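Bifunctional endomannanase/endoglucanase (Caldanaerobius polysaccharolyticus, PDB 3W0K) probably hydrolyses beta-1,4-linked mannan and cellulose chains as an endo-acting glycoside hydrolase of family 5, built on a beta/alpha barrel. Local coordinates at residues 232-235 and 236-240; 276-279 and 280-283. All coordinates share one frame; numbering follows the deposited sequence.

Interaction 1: residues 232-235 and 236-240; sequences WNKD and TLREY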
loop_
_atom_site.group_PDB
_atom_site.type_symbol
_atom_site.label_atom_id
_atom_site.label_comp_id
_atom_site.label_asym_id
_atom_site.label_seq_id
_atom_site.Cartn_x
_atom_site.Cartn_y
_atom_site.Cartn_z
ATOM N N TRP A 232 20.458 6.610 10.688
ATOM C CA TRP A 232 19.871 6.125 9.445
ATOM C C TRP A 232 20.599 6.551 8.175
ATOM O O TRP A 232 20.799 7.737 7.919
ATOM C CB TRP A 232 18.393 6.518 9.350
ATOM C CG TRP A 232 17.506 5.688 10.226
ATOM C CD1 TRP A 232 17.247 5.885 11.551
ATOM C CD2 TRP A 232 16.776 4.517 9.842
ATOM N NE1 TRP A 232 16.401 4.907 12.019
ATOM C CE2 TRP A 232 16.096 4.053 10.992
ATOM C CE3 TRP A 232 16.630 3.811 8.639
ATOM C CZ2 TRP A 232 15.284 2.914 10.975
ATOM C CZ3 TRP A 232 15.824 2.677 8.622
ATOM C CH2 TRP A 232 15.160 2.242 9.785
ATOM N N ASN A 233 20.987 5.551 7.395
ATOM C CA ASN A 233 21.671 5.734 6.118
ATOM C C ASN A 233 21.359 4.510 5.262
ATOM O O ASN A 233 20.541 3.674 5.658
ATOM C CB ASN A 233 23.186 5.913 6.315
ATOM C CG ASN A 233 23.800 4.844 7.201
ATOM O OD1 ASN A 233 23.529 3.655 7.047
ATOM N ND2 ASN A 233 24.655 5.269 8.127
ATOM N N LYS A 234 22.001 4.385 4.104
ATOM C CA LYS A 234 21.734 3.246 3.229
ATOM C C LYS A 234 22.020 1.898 3.894
ATOM O O LYS A 234 21.288 0.931 3.679
ATOM C CB LYS A 234 22.503 3.374 1.913
ATOM C CG LYS A 234 22.003 2.431 0.826
ATOM C CD LYS A 234 22.688 2.698 -0.501
ATOM C CE LYS A 234 22.188 1.749 -1.572
ATOM N NZ LYS A 234 22.814 2.025 -2.892
ATOM N N ASP A 235 23.069 1.838 4.713
ATOM C CA ASP A 235 23.418 0.603 5.413
ATOM C C ASP A 235 22.319 0.219 6.402
ATOM O O ASP A 235 22.013 -0.963 6.571
ATOM C CB ASP A 235 24.754 0.746 6.155
ATOM C CG ASP A 235 25.957 0.669 5.227
ATOM O OD1 ASP A 235 25.822 0.169 4.090
ATOM O OD2 ASP A 235 27.055 1.095 5.648
ATOM N N THR A 236 21.738 1.226 7.052
ATOM C CA THR A 236 20.664 1.003 8.017
ATOM C C THR A 236 19.426 0.494 7.285
ATOM O O THR A 236 18.694 -0.353 7.799
ATOM C CB THR A 236 20.311 2.293 8.777
ATOM O OG1 THR A 236 21.513 2.900 9.267
ATOM C CG2 THR A 236 19.409 1.981 9.962
ATOM N N LEU A 237 19.198 1.011 6.079
ATOM C CA LEU A 237 18.059 0.573 5.276
ATOM C C LEU A 237 18.238 -0.889 4.878
ATOM O O LEU A 237 17.267 -1.645 4.819
ATOM C CB LEU A 237 17.888 1.458 4.039
ATOM C CG LEU A 237 17.260 2.829 4.297
ATOM C CD1 LEU A 237 17.462 3.739 3.096
ATOM C CD2 LEU A 237 15.773 2.661 4.604
ATOM N N ARG A 238 19.482 -1.295 4.621
ATOM C CA ARG A 238 19.762 -2.683 4.265
ATOM C C ARG A 238 19.442 -3.580 5.459
ATOM O O ARG A 238 18.896 -4.670 5.295
ATOM C CB ARG A 238 21.228 -2.862 3.857
ATOM C CG ARG A 238 21.596 -2.211 2.533
ATOM C CD ARG A 238 23.056 -2.489 2.183
ATOM N NE ARG A 238 23.449 -1.884 0.913
ATOM C CZ ARG A 238 23.241 -2.429 -0.281
ATOM N NH1 ARG A 238 22.634 -3.604 -0.390
ATOM N NH2 ARG A 238 23.649 -1.800 -1.373
ATOM N N GLU A 239 19.792 -3.116 6.659
ATOM C CA GLU A 239 19.516 -3.869 7.881
ATOM C C GLU A 239 18.006 -4.014 8.048
ATOM O O GLU A 239 17.507 -5.093 8.366
ATOM C CB GLU A 239 20.098 -3.158 9.102
ATOM C CG GLU A 239 21.618 -3.166 9.170
ATOM C CD GLU A 239 22.148 -2.492 10.424
ATOM O OE1 GLU A 239 21.613 -2.766 11.523
ATOM O OE2 GLU A 239 23.102 -1.690 10.311
ATOM N N TYR A 240 17.295 -2.922 7.789
ATOM C CA TYR A 240 15.839 -2.879 7.891
ATOM C C TYR A 240 15.174 -3.845 6.910
ATOM O O TYR A 240 14.171 -4.481 7.236
ATOM C CB TYR A 240 15.355 -1.445 7.645
ATOM C CG TYR A 240 13.867 -1.307 7.436
ATOM C CD1 TYR A 240 12.972 -1.477 8.491
ATOM C CD2 TYR A 240 13.353 -1.013 6.177
ATOM C CE1 TYR A 240 11.597 -1.360 8.293
ATOM C CE2 TYR A 240 11.985 -0.894 5.969
ATOM C CZ TYR A 240 11.114 -1.068 7.025
ATOM O OH TYR A 240 9.764 -0.951 6.799
HETATM O O HOH W 1 24.676 0.581 1.628
#

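Interaction 2: residues 276-279 and 280-283; sequences DVLS and LYKE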
loop_
_atom_site.group_PDB
_atom_site.type_symbol
_atom_site.label_atom_id
_atom_site.label_comp_id
_atom_site.label_asym_id
_atom_site.label_seq_id
_atom_site.Cartn_x
_atom_site.Cartn_y
_atom_site.Cartn_z
ATOM N N ASP A 276 18.525 6.555 -2.089
ATOM C CA ASP A 276 18.926 5.362 -1.352
ATOM C C ASP A 276 17.907 4.228 -1.442
ATOM O O ASP A 276 18.263 3.106 -1.803
ATOM C CB ASP A 276 19.194 5.689 0.117
ATOM C CG ASP A 276 20.595 6.217 0.358
ATOM O OD1 ASP A 276 21.405 6.262 -0.593
ATOM O OD2 ASP A 276 20.888 6.572 1.515
ATOM N N VAL A 277 16.644 4.509 -1.118
ATOM C CA VAL A 277 15.628 3.457 -1.170
ATOM C C VAL A 277 15.397 2.921 -2.573
ATOM O O VAL A 277 15.340 1.712 -2.766
ATOM C CB VAL A 277 14.273 3.871 -0.526
ATOM C CG1 VAL A 277 14.456 4.126 0.962
ATOM C CG2 VAL A 277 13.680 5.085 -1.218
ATOM N N LEU A 278 15.324 3.811 -3.560
ATOM C CA LEU A 278 15.108 3.380 -4.938
ATOM C C LEU A 278 16.286 2.575 -5.489
ATOM O O LEU A 278 16.079 1.583 -6.188
ATOM C CB LEU A 278 14.778 4.575 -5.837
ATOM C CG LEU A 278 13.379 5.163 -5.622
ATOM C CD1 LEU A 278 13.238 6.483 -6.358
ATOM C CD2 LEU A 278 12.320 4.171 -6.088
ATOM N N SER A 279 17.514 2.977 -5.156
ATOM C CA SER A 279 18.689 2.236 -5.625
ATOM C C SER A 279 18.684 0.842 -4.998
ATOM O O SER A 279 19.110 -0.128 -5.622
ATOM C CB SER A 279 19.997 2.980 -5.314
ATOM O OG SER A 279 20.214 3.124 -3.924
ATOM N N LEU A 280 18.183 0.742 -3.768
ATOM C CA LEU A 280 18.084 -0.548 -3.096
ATOM C C LEU A 280 17.030 -1.405 -3.789
ATOM O O LEU A 280 17.235 -2.596 -3.998
ATOM C CB LEU A 280 17.721 -0.376 -1.620
ATOM C CG LEU A 280 18.870 -0.010 -0.684
ATOM C CD1 LEU A 280 18.348 0.167 0.725
ATOM C CD2 LEU A 280 19.930 -1.109 -0.725
ATOM N N TYR A 281 15.901 -0.796 -4.149
ATOM C CA TYR A 281 14.837 -1.536 -4.825
ATOM C C TYR A 281 15.322 -2.070 -6.173
ATOM O O TYR A 281 14.985 -3.188 -6.556
ATOM C CB TYR A 281 13.592 -0.662 -5.019
ATOM C CG TYR A 281 12.946 -0.191 -3.732
ATOM C CD1 TYR A 281 13.218 -0.813 -2.510
ATOM C CD2 TYR A 281 12.077 0.896 -3.736
ATOM C CE1 TYR A 281 12.639 -0.356 -1.323
ATOM C CE2 TYR A 281 11.492 1.358 -2.562
ATOM C CZ TYR A 281 11.778 0.732 -1.361
ATOM O OH TYR A 281 11.210 1.213 -0.206
ATOM N N LYS A 282 16.140 -1.282 -6.868
ATOM C CA LYS A 282 16.683 -1.695 -8.158
ATOM C C LYS A 282 17.631 -2.877 -7.965
ATOM O O LYS A 282 17.565 -3.865 -8.701
ATOM C CB LYS A 282 17.430 -0.539 -8.828
ATOM C CG LYS A 282 17.878 -0.858 -10.248
ATOM C CD LYS A 282 18.584 0.315 -10.892
ATOM C CE LYS A 282 18.901 0.021 -12.349
ATOM N NZ LYS A 282 19.586 1.167 -13.006
ATOM N N GLU A 283 18.487 -2.780 -6.952
ATOM C CA GLU A 283 19.445 -3.840 -6.641
ATOM C C GLU A 283 18.732 -5.134 -6.253
ATOM O O GLU A 283 19.121 -6.224 -6.682
ATOM C CB GLU A 283 20.363 -3.398 -5.498
ATOM C CG GLU A 283 21.389 -4.448 -5.084
ATOM C CD GLU A 283 22.226 -4.023 -3.895
ATOM O OE1 GLU A 283 22.539 -2.821 -3.777
ATOM O OE2 GLU A 283 22.575 -4.898 -3.076
HETATM O O HOH W 2 21.930 -0.181 -4.417
#

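Interaction 1: residues 232-235 and 236-240
Asn233 OD1 accepts the backbone N-H of Thr236 at 3.0 Å, and in return Asn233 N donates to Thr236 OG1 over 3.3 Å, a weak bond. These two reciprocal bonds make a capping box at the N-terminus of helix 234-249, with Asn233 as the N-cap. The Asn233 amide reaches forward to the N-H of Thr236, its CG lying between the backbone N and the carbonyl carbon (chi1 50°); from there Thr236 N approaches OD1 tilted 22° out of the carbonyl plane. The other end of this amide, ND2, is bonded to Asp224, while Thr236 OG1 also bonds Val231 O. A leucine in place of Asn233 would probably leave Thr236 N without its capping acceptor and Asp224 without its amide partner, freeing the first turn to fray. Backbone bonding then follows the helical i to i+4 pattern, beginning with Leu237 N to Asn233 O. Within the same opening turn, water 1 bridges Asp235 and Arg238, a charged pair too far apart for a salt bridge: it donates to Asp235 OD1 (2.7 Å) and accepts from Arg238 NE (2.8 Å), lying in the guanidinium plane at its edge. Lys234 runs extended beside the same guanidinium, its CE 3.8 Å from Arg238 NH2; the like charges lie close, which the Glu283 carboxylate salt-bridged to Arg238 is likely to ease, while Lys234 NZ probably bonds Ser279 OG. On the buried side the Trp232 indole lies across the turn. Its CZ3 meets Leu237 CD2 near the ring plane, and Thr236 CG2 makes a CH-pi contact over one face, 3.7 Å from the centroid of the six-membered ring and 18° off its normal.

Interaction 2: residues 276-279 and 280-283
Tyr281 lays its ring over the backbone carbonyl of Val277, with Val277 O 3.2 Å above the ring plane and displaced toward the rim, near Tyr281 CG. A first torsion that sets CG beside the backbone N and anti to the carbonyl carbon (chi1 -63°) folds the ring back along the preceding turn. The same oxygen accepts Tyr281 N at 2.9 Å, so one carbonyl both bonds the tyrosine's backbone and lies against its ring. At the far end Val277 CB packs 4.1 Å from Tyr281 CZ; nearer CB, Leu278 CD2 approaches Tyr281 CD2 obliquely at 4.0 Å. The phenol oxygen continues to Tyr241 OH of helix 234-249. All this belongs to helix 267-284, the crossover helix of a beta-alpha-beta unit in the TIM barrel, between strands 254-259 and 287-290; Tyr281 touches Ile256 and Leu278 touches Phe259 of the first strand. Four successive i to i+4 bonds, from Leu280 N to Asp276 O through Glu283 N to Ser279 O, supply the backbone evidence for regular helix. On another side of the helix, Leu280 places CG 3.4 Å from Asp276 O. Both carboxylate oxygens of Asp276 have partners outside this turn, Arg272 through OD1 and Tyr222 through OD2. Toward the more exposed side, water 2 donates to Glu283 OE1 at 2.8 Å and, weakly, to Ser279 O at 3.1 Å, linking the carboxylate, salt-bridged through OE1 to Arg238 of helix 234-249, to the oxygen that already accepts Glu283 N.

How the interactions relate
Interaction 1 comes first along the chain, at the start of helix 234-249, and interaction 2 follows near the end of helix 267-284; strand 254-259 of the eight-stranded parallel barrel separates the two helices along the chain. Their centres are about 11 Å apart, on the same side of the chain's centre, and they touch directly. Arg238 NH2 forms a salt bridge with Glu283 OE1 at 2.8 Å, and Lys234 NZ probably hydrogen-bonds Ser279 OG. Beside these polar contacts, Leu237 CB packs 3.6 Å from Leu280 CD1. Polar and apolar contacts thus join the capped start of one outer helix to the last turns of its neighbour, on the barrel's periphery.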